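Local coordinates for protein citrate lyase, subunit 1 (Methanosaeta concilii, PDB 6HXI) that probably catalyses, as a subunit of ATP citrate lyase, the ATP-driven conversion of citrate and coenzyme A into acetyl-CoA and oxaloacetate, at residues Leu249-Ile254 / Leu262-Leu267; Ser256-Ser261 / Thr311-His316; Thr275-Gly280 / Val284-Thr289; His316-Ile321 / Val356-Glu361. All coordinates share one frame; numbering follows the deposited sequence.

Contact 1 (Leu249-Ile254 / Leu262-Leu267)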
# COMPACT_ATOMS: atom_id res chain seq x y z
N LEU C 249 -50.78 21.78 -12.85
CA LEU C 249 -50.51 20.76 -11.84
C LEU C 249 -49.10 20.19 -11.97
O LEU C 249 -48.51 19.80 -10.96
CB LEU C 249 -51.61 19.67 -11.85
CG LEU C 249 -52.99 20.17 -11.35
CD1 LEU C 249 -54.14 19.46 -12.05
CD2 LEU C 249 -53.12 20.06 -9.82
N PHE C 250 -48.55 20.20 -13.20
CA PHE C 250 -47.18 19.77 -13.50
C PHE C 250 -46.18 20.76 -12.90
O PHE C 250 -45.15 20.35 -12.36
CB PHE C 250 -46.96 19.62 -15.02
CG PHE C 250 -45.53 19.44 -15.45
CD1 PHE C 250 -44.81 18.31 -15.08
CD2 PHE C 250 -44.89 20.41 -16.21
CE1 PHE C 250 -43.47 18.15 -15.46
CE2 PHE C 250 -43.55 20.24 -16.61
CZ PHE C 250 -42.85 19.11 -16.23
N ILE C 251 -46.49 22.08 -12.99
CA ILE C 251 -45.67 23.18 -12.48
C ILE C 251 -45.69 23.17 -10.94
O ILE C 251 -44.63 23.31 -10.31
CB ILE C 251 -46.06 24.54 -13.14
CG1 ILE C 251 -45.79 24.54 -14.68
CG2 ILE C 251 -45.39 25.74 -12.47
CD1 ILE C 251 -44.36 24.11 -15.17
N LYS C 252 -46.88 22.93 -10.36
CA LYS C 252 -47.13 22.80 -8.92
C LYS C 252 -46.34 21.63 -8.37
O LYS C 252 -45.83 21.71 -7.25
CB LYS C 252 -48.63 22.61 -8.64
CG LYS C 252 -49.42 23.93 -8.66
CD LYS C 252 -50.84 23.75 -8.15
CE LYS C 252 -51.64 25.04 -8.14
NZ LYS C 252 -51.30 25.91 -6.99
N GLU C 253 -46.19 20.57 -9.18
CA GLU C 253 -45.43 19.36 -8.85
C GLU C 253 -43.91 19.66 -8.78
O GLU C 253 -43.23 19.16 -7.88
CB GLU C 253 -45.79 18.24 -9.85
CG GLU C 253 -45.23 16.86 -9.52
CD GLU C 253 -43.93 16.52 -10.22
OE1 GLU C 253 -43.89 16.60 -11.47
OE2 GLU C 253 -42.95 16.16 -9.52
N ILE C 254 -43.38 20.50 -9.70
CA ILE C 254 -41.97 20.92 -9.70
C ILE C 254 -41.73 21.81 -8.47
O ILE C 254 -40.78 21.58 -7.73
CB ILE C 254 -41.58 21.62 -11.04
CG1 ILE C 254 -41.74 20.66 -12.24
CG2 ILE C 254 -40.15 22.22 -10.98
CD1 ILE C 254 -42.11 21.37 -13.49
N LEU C 262 -41.88 28.24 -8.57
CA LEU C 262 -42.30 28.01 -9.95
C LEU C 262 -43.82 28.00 -9.87
O LEU C 262 -44.41 27.06 -9.31
CB LEU C 262 -41.79 26.64 -10.50
CG LEU C 262 -40.26 26.36 -10.72
CD1 LEU C 262 -39.55 27.46 -11.50
CD2 LEU C 262 -39.55 25.97 -9.44
N LYS C 263 -44.47 29.08 -10.34
CA LYS C 263 -45.91 29.24 -10.28
C LYS C 263 -46.47 29.57 -11.65
O LYS C 263 -45.89 30.39 -12.35
CB LYS C 263 -46.30 30.33 -9.24
CG LYS C 263 -45.81 30.05 -7.80
CD LYS C 263 -46.29 31.07 -6.75
CE LYS C 263 -47.59 30.66 -6.07
NZ LYS C 263 -48.23 31.77 -5.31
N LEU C 264 -47.56 28.92 -12.05
CA LEU C 264 -48.23 29.16 -13.33
C LEU C 264 -49.75 29.09 -13.17
O LEU C 264 -50.28 28.11 -12.64
CB LEU C 264 -47.73 28.21 -14.44
CG LEU C 264 -48.51 28.21 -15.77
CD1 LEU C 264 -48.36 29.54 -16.53
CD2 LEU C 264 -48.09 27.05 -16.65
N THR C 265 -50.44 30.13 -13.65
CA THR C 265 -51.90 30.25 -13.67
C THR C 265 -52.30 30.67 -15.08
O THR C 265 -51.94 31.76 -15.52
CB THR C 265 -52.39 31.28 -12.60
OG1 THR C 265 -51.88 30.94 -11.31
CG2 THR C 265 -53.92 31.40 -12.55
N ILE C 266 -53.03 29.81 -15.79
CA ILE C 266 -53.52 30.15 -17.13
C ILE C 266 -54.77 31.01 -16.96
O ILE C 266 -55.70 30.61 -16.24
CB ILE C 266 -53.75 28.92 -18.05
CG1 ILE C 266 -52.53 27.98 -18.04
CG2 ILE C 266 -54.10 29.36 -19.48
CD1 ILE C 266 -52.84 26.54 -18.44
N LEU C 267 -54.77 32.19 -17.58
CA LEU C 267 -55.88 33.14 -17.52
C LEU C 267 -56.74 33.00 -18.78
O LEU C 267 -57.97 33.06 -18.70
CB LEU C 267 -55.37 34.59 -17.40
CG LEU C 267 -54.37 34.93 -16.29
CD1 LEU C 267 -53.80 36.33 -16.48
CD2 LEU C 267 -55.01 34.85 -14.92

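Contact 2 (Ser256-Ser261 / Thr311-His316). With NA (sodium ion), chain N; COA (coenzyme A), chain G.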
# COMPACT_ATOMS: atom_id res chain seq x y z
N SER C 256 -43.06 21.82 -5.58
CA SER C 256 -43.13 21.08 -4.31
C SER C 256 -41.82 20.40 -3.90
O SER C 256 -41.61 20.13 -2.71
CB SER C 256 -44.28 20.07 -4.33
OG SER C 256 -44.08 19.06 -5.29
N LYS C 257 -40.94 20.13 -4.88
CA LYS C 257 -39.65 19.47 -4.61
C LYS C 257 -38.49 20.46 -4.58
O LYS C 257 -37.33 20.07 -4.79
CB LYS C 257 -39.41 18.31 -5.60
CG LYS C 257 -40.45 17.21 -5.49
CD LYS C 257 -40.15 16.05 -6.41
CE LYS C 257 -41.19 14.96 -6.29
NZ LYS C 257 -42.50 15.36 -6.87
N THR C 258 -38.78 21.75 -4.29
CA THR C 258 -37.75 22.80 -4.23
C THR C 258 -38.12 23.98 -3.31
O THR C 258 -39.30 24.29 -3.12
CB THR C 258 -37.33 23.29 -5.66
OG1 THR C 258 -36.29 24.27 -5.55
CG2 THR C 258 -38.50 23.87 -6.48
N GLY C 259 -37.08 24.62 -2.79
CA GLY C 259 -37.17 25.85 -2.00
C GLY C 259 -37.44 27.04 -2.90
O GLY C 259 -38.01 28.05 -2.45
N ALA C 260 -37.09 26.92 -4.21
CA ALA C 260 -37.35 27.89 -5.28
C ALA C 260 -38.85 27.93 -5.58
O ALA C 260 -39.58 27.03 -5.18
CB ALA C 260 -36.59 27.49 -6.56
N SER C 261 -39.29 28.97 -6.30
CA SER C 261 -40.69 29.17 -6.66
C SER C 261 -40.89 29.04 -8.17
O SER C 261 -40.12 29.60 -8.94
CB SER C 261 -41.18 30.53 -6.17
OG SER C 261 -42.57 30.68 -6.41
N THR C 311 -31.32 24.84 -13.76
CA THR C 311 -31.50 24.72 -15.21
C THR C 311 -32.65 23.77 -15.60
O THR C 311 -33.46 24.12 -16.44
CB THR C 311 -30.17 24.32 -15.85
OG1 THR C 311 -29.22 25.34 -15.55
CG2 THR C 311 -30.27 24.15 -17.37
N GLU C 312 -32.69 22.59 -14.99
CA GLU C 312 -33.70 21.55 -15.23
C GLU C 312 -35.08 22.07 -14.88
O GLU C 312 -36.00 21.89 -15.67
CB GLU C 312 -33.33 20.29 -14.43
CG GLU C 312 -34.29 19.11 -14.54
CD GLU C 312 -34.06 18.08 -13.46
OE1 GLU C 312 -34.91 17.97 -12.54
OE2 GLU C 312 -32.99 17.43 -13.47
N GLU C 313 -35.23 22.74 -13.71
CA GLU C 313 -36.52 23.30 -13.29
C GLU C 313 -37.03 24.36 -14.26
O GLU C 313 -38.19 24.30 -14.66
CB GLU C 313 -36.46 23.84 -11.86
CG GLU C 313 -36.31 22.73 -10.82
CD GLU C 313 -35.85 23.13 -9.43
OE1 GLU C 313 -35.40 24.28 -9.24
OE2 GLU C 313 -35.91 22.27 -8.53
N THR C 314 -36.14 25.30 -14.68
CA THR C 314 -36.49 26.38 -15.61
C THR C 314 -36.77 25.82 -16.99
O THR C 314 -37.61 26.37 -17.71
CB THR C 314 -35.44 27.51 -15.62
OG1 THR C 314 -34.21 27.00 -16.14
CG2 THR C 314 -35.22 28.12 -14.26
N TYR C 315 -36.07 24.74 -17.36
CA TYR C 315 -36.26 24.08 -18.66
C TYR C 315 -37.68 23.52 -18.77
O TYR C 315 -38.37 23.82 -19.74
CB TYR C 315 -35.20 22.98 -18.85
CG TYR C 315 -35.51 22.03 -19.97
CD1 TYR C 315 -35.24 22.36 -21.29
CD2 TYR C 315 -36.11 20.79 -19.71
CE1 TYR C 315 -35.55 21.49 -22.33
CE2 TYR C 315 -36.43 19.92 -20.75
CZ TYR C 315 -36.14 20.27 -22.05
OH TYR C 315 -36.46 19.43 -23.08
N HIS C 316 -38.13 22.74 -17.76
CA HIS C 316 -39.48 22.15 -17.71
C HIS C 316 -40.58 23.19 -17.68
O HIS C 316 -41.61 23.00 -18.31
CB HIS C 316 -39.62 21.16 -16.56
CG HIS C 316 -38.82 19.91 -16.76
ND1 HIS C 316 -37.84 19.52 -15.86
CD2 HIS C 316 -38.86 19.03 -17.79
CE1 HIS C 316 -37.32 18.41 -16.35
NE2 HIS C 316 -37.90 18.07 -17.51
NA NA N . -41.32 25.69 -3.78
N1A COA G . -29.97 12.96 3.48
C2A COA G . -31.08 13.44 4.07
N3A COA G . -31.57 14.69 4.05
C4A COA G . -30.75 15.51 3.37
C5A COA G . -29.58 15.17 2.72
C6A COA G . -29.21 13.81 2.75
N6A COA G . -28.16 13.32 2.09
N7A COA G . -28.95 16.30 2.21
C8A COA G . -29.75 17.28 2.55
N9A COA G . -30.86 16.88 3.26
C1B COA G . -31.91 17.73 3.82
C2B COA G . -31.45 18.83 4.76
O2B COA G . -31.23 18.32 6.08
C3B COA G . -32.65 19.78 4.69
O3B COA G . -33.74 19.32 5.53
P3B COA G . -34.84 20.30 6.15
O7A COA G . -35.41 21.09 5.03
O8A COA G . -35.82 19.41 6.82
O9A COA G . -34.10 21.13 7.21
C4B COA G . -33.18 19.60 3.27
O4B COA G . -32.59 18.39 2.76
C5B COA G . -32.90 20.75 2.33
O5B COA G . -31.53 21.14 2.51
P1A COA G . -31.09 22.72 2.56
O1A COA G . -29.63 22.94 2.37
O2A COA G . -31.66 23.43 3.77
O3A COA G . -31.91 23.14 1.26
P2A COA G . -32.06 24.34 0.23
O4A COA G . -31.11 24.18 -0.88
O5A COA G . -33.49 24.26 -0.26
O6A COA G . -31.79 25.71 1.05
CBP COA G . -32.95 27.85 1.18
CCP COA G . -32.83 26.43 1.74
CDP COA G . -34.06 28.58 1.96
CEP COA G . -31.63 28.63 1.34
CAP COA G . -33.32 27.77 -0.32
OAP COA G . -34.37 26.84 -0.55
C9P COA G . -33.66 29.08 -1.02
O9P COA G . -32.75 29.82 -1.41
N8P COA G . -34.96 29.37 -1.18
C7P COA G . -35.43 30.63 -1.74
C6P COA G . -36.20 31.43 -0.73
C5P COA G . -36.79 32.69 -1.32
O5P COA G . -37.10 32.74 -2.51
N4P COA G . -36.92 33.72 -0.49
C3P COA G . -37.36 35.04 -0.93
C2P COA G . -36.25 35.86 -1.55
S1P COA G . -36.96 37.50 -1.84
O HOH W 1 -34.82 20.75 -6.39
O HOH W 2 -33.59 24.71 -7.03

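Contact 3 (Thr275-Gly280 / Val284-Thr289)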
# COMPACT_ATOMS: atom_id res chain seq x y z
N THR C 275 -46.12 35.49 -20.55
CA THR C 275 -45.08 36.02 -19.70
C THR C 275 -44.31 34.95 -18.94
O THR C 275 -44.88 33.95 -18.48
CB THR C 275 -45.67 37.05 -18.71
OG1 THR C 275 -46.70 36.44 -17.92
CG2 THR C 275 -46.15 38.33 -19.39
N MET C 276 -43.01 35.19 -18.79
CA MET C 276 -42.13 34.35 -17.99
C MET C 276 -41.26 35.30 -17.21
O MET C 276 -40.11 35.59 -17.58
CB MET C 276 -41.35 33.34 -18.82
CG MET C 276 -40.58 32.38 -17.95
SD MET C 276 -40.03 30.90 -18.82
CE MET C 276 -39.25 31.64 -20.27
N VAL C 277 -41.85 35.86 -16.16
CA VAL C 277 -41.24 36.87 -15.30
C VAL C 277 -40.67 36.27 -14.02
O VAL C 277 -41.31 35.43 -13.39
CB VAL C 277 -42.20 38.07 -15.03
CG1 VAL C 277 -41.52 39.15 -14.20
CG2 VAL C 277 -42.72 38.66 -16.34
N ALA C 278 -39.46 36.69 -13.67
CA ALA C 278 -38.79 36.28 -12.47
C ALA C 278 -39.22 37.16 -11.29
O ALA C 278 -39.18 38.39 -11.38
CB ALA C 278 -37.30 36.35 -12.67
N GLY C 279 -39.68 36.53 -10.22
CA GLY C 279 -40.05 37.23 -8.99
C GLY C 279 -41.52 37.51 -8.80
O GLY C 279 -42.23 37.82 -9.76
N GLY C 280 -41.97 37.39 -7.55
CA GLY C 280 -43.35 37.69 -7.17
C GLY C 280 -43.69 39.15 -7.38
O GLY C 280 -44.73 39.46 -7.96
N VAL C 284 -46.14 40.84 -10.98
CA VAL C 284 -47.34 41.61 -10.65
C VAL C 284 -47.23 42.93 -11.39
O VAL C 284 -48.19 43.34 -12.04
CB VAL C 284 -47.46 41.78 -9.10
CG1 VAL C 284 -48.50 42.82 -8.73
CG2 VAL C 284 -47.78 40.45 -8.42
N ILE C 285 -46.03 43.56 -11.36
CA ILE C 285 -45.77 44.85 -12.03
C ILE C 285 -45.90 44.72 -13.55
O ILE C 285 -46.48 45.61 -14.17
CB ILE C 285 -44.44 45.52 -11.58
CG1 ILE C 285 -44.48 45.82 -10.07
CG2 ILE C 285 -44.16 46.82 -12.40
CD1 ILE C 285 -43.17 46.14 -9.43
N TYR C 286 -45.39 43.61 -14.13
CA TYR C 286 -45.52 43.37 -15.58
C TYR C 286 -46.97 43.19 -15.97
O TYR C 286 -47.38 43.73 -16.98
CB TYR C 286 -44.69 42.17 -16.04
CG TYR C 286 -43.24 42.48 -16.31
CD1 TYR C 286 -42.30 42.50 -15.28
CD2 TYR C 286 -42.77 42.66 -17.62
CE1 TYR C 286 -40.95 42.72 -15.54
CE2 TYR C 286 -41.42 42.87 -17.88
CZ TYR C 286 -40.51 42.90 -16.83
OH TYR C 286 -39.17 43.09 -17.06
N ALA C 287 -47.77 42.49 -15.13
CA ALA C 287 -49.21 42.31 -15.33
C ALA C 287 -49.94 43.66 -15.22
O ALA C 287 -50.82 43.93 -16.03
CB ALA C 287 -49.76 41.32 -14.30
N ASP C 288 -49.54 44.53 -14.25
CA ASP C 288 -50.10 45.87 -14.06
C ASP C 288 -49.92 46.70 -15.33
O ASP C 288 -50.89 47.32 -15.77
CB ASP C 288 -49.45 46.60 -12.86
CG ASP C 288 -49.77 46.04 -11.46
OD1 ASP C 288 -50.54 45.06 -11.37
OD2 ASP C 288 -49.21 46.57 -10.46
N THR C 289 -48.71 46.67 -15.92
CA THR C 289 -48.36 47.42 -17.14
C THR C 289 -49.16 46.92 -18.34
O THR C 289 -49.66 47.75 -19.10
CB THR C 289 -46.84 47.41 -17.38
OG1 THR C 289 -46.18 47.74 -16.16
CG2 THR C 289 -46.41 48.38 -18.46

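Contact 4 (His316-Ile321 / Val356-Glu361)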
# COMPACT_ATOMS: atom_id res chain seq x y z
N HIS C 316 -38.13 22.74 -17.76
CA HIS C 316 -39.48 22.15 -17.71
C HIS C 316 -40.58 23.19 -17.68
O HIS C 316 -41.61 23.00 -18.31
CB HIS C 316 -39.62 21.16 -16.56
CG HIS C 316 -38.82 19.91 -16.76
ND1 HIS C 316 -37.84 19.52 -15.86
CD2 HIS C 316 -38.86 19.03 -17.79
CE1 HIS C 316 -37.32 18.41 -16.35
NE2 HIS C 316 -37.90 18.07 -17.51
N TYR C 317 -40.34 24.31 -16.97
CA TYR C 317 -41.24 25.45 -16.87
C TYR C 317 -41.40 26.11 -18.24
O TYR C 317 -42.52 26.37 -18.66
CB TYR C 317 -40.69 26.45 -15.85
CG TYR C 317 -41.64 27.59 -15.51
CD1 TYR C 317 -42.58 27.46 -14.49
CD2 TYR C 317 -41.57 28.80 -16.20
CE1 TYR C 317 -43.44 28.51 -14.17
CE2 TYR C 317 -42.42 29.85 -15.87
CZ TYR C 317 -43.37 29.70 -14.87
OH TYR C 317 -44.21 30.74 -14.57
N THR C 318 -40.27 26.41 -18.93
CA THR C 318 -40.24 27.05 -20.24
C THR C 318 -40.90 26.15 -21.28
O THR C 318 -41.60 26.67 -22.15
CB THR C 318 -38.80 27.50 -20.63
OG1 THR C 318 -38.20 28.24 -19.57
CG2 THR C 318 -38.77 28.36 -21.90
N CYS C 319 -40.69 24.82 -21.18
CA CYS C 319 -41.29 23.82 -22.07
C CYS C 319 -42.81 23.84 -21.94
O CYS C 319 -43.51 23.72 -22.95
CB CYS C 319 -40.75 22.42 -21.76
SG CYS C 319 -39.14 22.06 -22.52
N THR C 320 -43.31 24.02 -20.70
CA THR C 320 -44.74 24.09 -20.38
C THR C 320 -45.39 25.33 -21.02
O THR C 320 -46.43 25.20 -21.66
CB THR C 320 -44.98 24.03 -18.87
OG1 THR C 320 -44.25 22.94 -18.33
CG2 THR C 320 -46.45 23.88 -18.50
N ILE C 321 -44.77 26.52 -20.83
CA ILE C 321 -45.24 27.80 -21.39
C ILE C 321 -45.24 27.72 -22.92
O ILE C 321 -46.26 28.04 -23.53
CB ILE C 321 -44.46 29.03 -20.84
CG1 ILE C 321 -44.84 29.29 -19.35
CG2 ILE C 321 -44.69 30.30 -21.71
CD1 ILE C 321 -44.05 30.35 -18.65
N VAL C 356 -33.16 28.80 -22.86
CA VAL C 356 -32.54 28.63 -24.18
C VAL C 356 -32.76 27.19 -24.69
O VAL C 356 -33.17 27.03 -25.82
CB VAL C 356 -31.05 29.09 -24.22
CG1 VAL C 356 -30.31 28.59 -25.47
CG2 VAL C 356 -30.95 30.62 -24.13
N MET C 357 -32.54 26.17 -23.82
CA MET C 357 -32.73 24.74 -24.15
C MET C 357 -34.16 24.41 -24.62
O MET C 357 -34.33 23.64 -25.57
CB MET C 357 -32.34 23.85 -22.98
CG MET C 357 -30.85 23.69 -22.85
SD MET C 357 -30.36 22.78 -21.38
CE MET C 357 -28.99 21.82 -22.09
N ALA C 358 -35.17 25.00 -23.95
CA ALA C 358 -36.57 24.81 -24.31
C ALA C 358 -36.88 25.50 -25.63
O ALA C 358 -37.50 24.87 -26.49
CB ALA C 358 -37.48 25.31 -23.21
N LEU C 359 -36.41 26.77 -25.82
CA LEU C 359 -36.61 27.55 -27.04
C LEU C 359 -36.00 26.86 -28.27
O LEU C 359 -36.63 26.87 -29.33
CB LEU C 359 -36.09 28.99 -26.91
CG LEU C 359 -36.87 29.92 -25.99
CD1 LEU C 359 -36.05 31.15 -25.66
CD2 LEU C 359 -38.20 30.33 -26.59
N GLU C 360 -34.82 26.21 -28.09
CA GLU C 360 -34.13 25.42 -29.13
C GLU C 360 -35.01 24.26 -29.57
O GLU C 360 -35.11 23.99 -30.77
CB GLU C 360 -32.80 24.87 -28.59
CG GLU C 360 -31.61 25.78 -28.81
CD GLU C 360 -30.31 25.32 -28.15
OE1 GLU C 360 -30.26 25.26 -26.90
OE2 GLU C 360 -29.33 25.09 -28.90
N GLU C 361 -35.66 23.57 -28.60
CA GLU C 361 -36.54 22.43 -28.85
C GLU C 361 -37.85 22.80 -29.53
O GLU C 361 -38.36 22.00 -30.31
CB GLU C 361 -36.81 21.65 -27.56
CG GLU C 361 -35.89 20.44 -27.44
CD GLU C 361 -36.09 19.59 -26.20
OE1 GLU C 361 -37.21 19.09 -25.99
OE2 GLU C 361 -35.09 19.40 -25.46

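Contact 1 (Leu249-Ile254 / Leu262-Leu267)
Ile254 lays CD1 over one face of the Phe250 ring, 3.6 Å above its plane and offset toward the rim, while its other branch, CG2, meets Leu262; residues His316 and Thr320 of helix 311-325 also pack against this ring. The motif is a helix packed on a strand of a two-stranded antiparallel sheet, 261-266 with 301-306, in the citrate-binding domain related to succinyl-CoA synthetase. The segment axes run nearly antiparallel, at 165°, and approach to 7.2 Å. Ile251 is the main wedge. Its CG2, anti to the backbone N (CG1 at chi1 -63°), reaches the strand backbone 3.6 Å from Leu262 O and also touches Leu264 CB at 3.9 Å. Its CG1 serves the same leucine farther out, 3.9 Å from Leu264 CD2, the two side chains crossing at a slant. The remaining pair, Ile254 and Leu262, meets at about a right angle, with Ile254 CG2 4.1 Å from Leu262 CD2. The side-chain pairs that meet across the contact are all apolar, although Ile251 CG2 also rests on strand backbone atoms, and the polar bonds lie around them: Leu262 N is bonded to OD1 of Asp255, a residue of the sodium site, Ile266 N to OE2 of Glu248, and Lys263 O to the hydroxyl of Tyr317. Lys263 points its side chain off the opposite side of the strand, where the alpha-subunit chain receives it. There its NZ bonds Gly274 O of that neighbouring chain, and it stays 6.8 Å from NZ of Lys252, a like charge.

Contact 2 (Ser256-Ser261 / Thr311-His316)
Thr258 packs against the carboxylate of Glu313 where the sodium- and coenzyme A-binding loop, which contains an ST turn at Thr258, faces the start of helix 311-325. The two side chains come from opposite directions, and the close part is small: Thr258 CB sits 3.4 Å from Glu313 OE2, with CG2 alongside. The other side is looser and bridged by solvent. One water donates to both Lys257 O and Glu313 OE2; a second donates to Glu313 OE1 at 2.9 Å and is bonded to Thr258 OG1 at 3.1 Å. That hydroxyl, swung opposite the backbone N (chi1 -177°), also accepts from Ala260 N at 3.1 Å with a 156° angle, closing the turn. A valine in place of Thr258 would probably leave Ala260 N without its acceptor and the second water without one of its holds, setting the turn freer to move. The turn directs two carbonyls at the sodium ion, which Asp255 O also binds. Glu313 is further packed on Ile254 and on Lys496 of a neighbouring alpha-subunit chain. At the bend Gly259 runs past coenzyme A, its CA 3.3 Å from the ligand's OAP, and Thr258 O binds the sodium ion at 2.5 Å.

Contact 3 (Thr275-Gly280 / Val284-Thr289)
Val277 and Tyr286 face each other with their CA atoms 7.8 Å apart, where the chain leaves strand 273-275, turns at Gly279 (phi 98°, psi 142°) and enters helix 280-292. This is a strand-to-helix connection with Gly279 at the N-cap; at its backbone angles a side chain would be jammed against the carbonyl O of Ala278. Val277 carries the contact with both methyls. CG2 lies over one face of the Tyr286 ring, a CH-pi contact 4.1 Å from the ring centroid and 22° off the normal. CG1, anti to the backbone N, reaches further along the ring, 3.6 Å from Tyr286 CD1. Reducing Val277 to an alanine would take away both methyls and is likely to uncover this face of the ring and open a gap between loop and helix. Nearer the start of the helix the packing is tight, Val284 CG2 standing 3.2 Å from Gly280 O, four residues back. Within the helix, Thr289 OG1 donates to Ile285 O at 2.9 Å, and Thr289 N reaches the same oxygen from the opposite face of the carbonyl plane. Ile412 and Val413 of helix 412-417 also pack on Tyr286, and Asp288 accepts from Gly261 N and Cys263 N of the neighbouring alpha-subunit chain. The chemistry is thus apolar along the ring and polar at its end: the Tyr286 hydroxyl bonds Gly340 N, which helps hold the far end of the ring in place, while Gly280, in the helix's first turn, lies close to bound citrate, where the helix end would probably stabilise negative charge.

Contact 4 (His316-Ile321 / Val356-Glu361)
Two torsions aim Thr318 and Cys319 at the same methyl, Ala358 CB: in Thr318 the CG2 branch stands anti to the backbone N, with OG1 beside that N (chi1 -50°), and in Cys319 the SG lies anti to the carbonyl carbon (chi1 -82°). Thr318 CG2 thereby comes within 3.6 Å of Ala358 CB, and Cys319 SG touches that same carbon at 3.7 Å. Ala358 points its CB toward the partner helix, and because its side chain is a single methyl the backbones approach closely, Cys319 CA and Ala358 CA being 5.3 Å apart. The threonine shows its carbon side to this interface and turns its hydroxyl back into its own helix, where OG1 is bonded to Thr314 O. This is helix-on-helix packing through small residues. Leu322, a turn further along helix 311-325, touches both Ala358 and Leu359, and Tyr315 OH is bonded to Glu361 OE2. Helix 311-325 also carries Thr320 against Ile251 of helix 246-256 and packs Tyr317, Thr318 and Ile321 on Met276, just after strand 273-275, whereas helix 348-361 sets Val356 and Leu359 against Leu392 of helix 382-396.

How the contacts relate
From the N terminus, contact 1 closes a short connection between helix 246-256 and strand 261-266. Contact 2 crosses it along the chain: its first segment is the loop between these two elements, and its second lies some fifty residues on, in helix 311-325. Contact 3 falls wholly within that long interval, joining the end of strand 273-275 to helix 280-292. Contact 4 follows in series, sharing His316 with contact 2 and closing the stretch between helices 311-325 and 348-361. Helix 311-325 therefore links the parts: it touches segments of contacts 1 and 3 as well, and so ties the small antiparallel sheet to the larger parallel one.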